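Local coordinates for alpha-galactosidase (Umbelopsis vinacea, PDB 3A5V) that hydrolyses terminal alpha-galactosyl residues from galactosides as a glycoside hydrolase of family 27 and assembles as a tetramer, at the interface of chains A and B. Residues are numbered along the deposited sequence; one frame, centred on the assembly and turned at random. Chains: chain A/B, Alpha-galactosidase.

The interface of chains A and B. Residues chain A 199-200, 210; chain B 174, 206, 226-227, 229-230.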
# COMPACT_ATOMS: atom_id res chain seq x y z
N PRO A 199 14.60 -14.48 -2.86
CA PRO A 199 13.87 -13.45 -3.62
C PRO A 199 12.43 -13.85 -3.94
O PRO A 199 11.60 -12.97 -4.24
CB PRO A 199 14.72 -13.30 -4.92
CG PRO A 199 15.32 -14.70 -5.09
CD PRO A 199 15.72 -15.02 -3.65
N ALA A 200 12.12 -15.14 -3.87
CA ALA A 200 10.73 -15.62 -4.06
C ALA A 200 9.86 -15.39 -2.82
O ALA A 200 8.64 -15.55 -2.88
CB ALA A 200 10.71 -17.11 -4.48
N LEU A 210 2.74 -10.27 -2.44
CA LEU A 210 3.38 -11.39 -3.15
C LEU A 210 3.97 -12.34 -2.11
O LEU A 210 5.13 -12.22 -1.73
CB LEU A 210 4.44 -10.90 -4.16
CG LEU A 210 5.25 -11.95 -4.96
CD1 LEU A 210 4.34 -12.88 -5.76
CD2 LEU A 210 6.24 -11.25 -5.89
N TRP B 174 1.45 -11.30 -13.06
CA TRP B 174 2.00 -12.64 -12.78
C TRP B 174 1.02 -13.52 -11.97
O TRP B 174 1.14 -14.74 -11.98
CB TRP B 174 3.38 -12.55 -12.07
CG TRP B 174 3.39 -11.55 -10.95
CD1 TRP B 174 2.95 -11.74 -9.66
CD2 TRP B 174 3.79 -10.17 -11.04
NE1 TRP B 174 3.08 -10.57 -8.95
CE2 TRP B 174 3.59 -9.59 -9.77
CE3 TRP B 174 4.32 -9.38 -12.08
CZ2 TRP B 174 3.92 -8.25 -9.49
CZ3 TRP B 174 4.64 -8.05 -11.81
CH2 TRP B 174 4.44 -7.49 -10.52
N TYR B 206 8.88 -5.10 -7.28
CA TYR B 206 7.72 -5.62 -8.03
C TYR B 206 6.43 -4.90 -7.65
O TYR B 206 5.49 -4.86 -8.44
CB TYR B 206 7.54 -7.15 -7.78
CG TYR B 206 7.15 -7.41 -6.34
CD1 TYR B 206 8.12 -7.56 -5.35
CD2 TYR B 206 5.80 -7.42 -5.95
CE1 TYR B 206 7.77 -7.74 -4.01
CE2 TYR B 206 5.44 -7.59 -4.61
CZ TYR B 206 6.43 -7.76 -3.66
OH TYR B 206 6.09 -7.92 -2.34
N ALA B 226 11.83 -11.32 -8.14
CA ALA B 226 10.68 -11.61 -7.27
C ALA B 226 9.58 -12.40 -7.96
O ALA B 226 8.87 -13.16 -7.31
CB ALA B 226 10.07 -10.30 -6.67
N VAL B 227 9.44 -12.24 -9.28
CA VAL B 227 8.26 -12.79 -9.97
C VAL B 227 8.55 -14.00 -10.88
O VAL B 227 7.61 -14.63 -11.40
CB VAL B 227 7.44 -11.68 -10.71
CG1 VAL B 227 6.98 -10.61 -9.70
CG2 VAL B 227 8.26 -11.00 -11.85
N GLN B 229 9.24 -16.86 -10.14
CA GLN B 229 8.54 -18.02 -9.59
C GLN B 229 7.17 -18.30 -10.27
O GLN B 229 6.65 -19.42 -10.18
CB GLN B 229 8.31 -17.84 -8.08
CG GLN B 229 7.49 -16.59 -7.72
CD GLN B 229 7.30 -16.44 -6.22
OE1 GLN B 229 6.80 -17.34 -5.56
NE2 GLN B 229 7.69 -15.29 -5.68
N LYS B 230 6.57 -17.29 -10.91
CA LYS B 230 5.23 -17.43 -11.47
C LYS B 230 5.23 -17.87 -12.94
O LYS B 230 4.18 -18.27 -13.46
CB LYS B 230 4.41 -16.12 -11.34
CG LYS B 230 4.17 -15.63 -9.89
CD LYS B 230 3.34 -16.60 -9.06
CE LYS B 230 3.27 -16.11 -7.62
NZ LYS B 230 2.39 -17.00 -6.81
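A:Leu210 reaches from a loop of one subunit and packs against a patch of its neighbour formed by B:Tyr206, B:Ala226, B:Val227 and B:Lys230, part of a subunit interface in this tetrameric family 27 glycoside hydrolase. Its methyl CD2 sits over the face of the B:Tyr206 phenol ring, 3.8 Å from the ring centroid, a CH-pi contact, while its CB lies 3.5 Å from the ring carbon CE2 of the same tyrosine. With CG anti to the backbone N (chi1 178°), the leucine fork points into chain B: CD2 also meets B:Ala226 CB and, at 3.9 Å, B:Val227 CG1, both at the end of helix 217-227. The other methyl, CD1, touches CE of B:Lys230 at 3.9 Å as the two side chains pass each other in opposite directions, and the indole nitrogen NE1 of B:Trp174 is 4.1 Å from CD1. Beside this plug, the amide nitrogen NE2 of B:Gln229 donates to the backbone oxygen O of A:Ala200 at 3.0 Å, a bent bond (138° at H) whose acceptor lies out of the amide plane. The same NE2 gives a nearly straight bond of 2.9 Å to O of B:Ala226, which would restrain the amide's rotation and hold NE2 where it also reaches A:Ala200 O. A leucine at B:Gln229 would probably leave the A:Ala200 carbonyl without this donor and the B:Ala226 carbonyl without its side-chain cap. One layer further in, B:Val227 CG1 rests 3.4 Å above the B:Trp174 ring plane, bracing the wall that A:Leu210 touches.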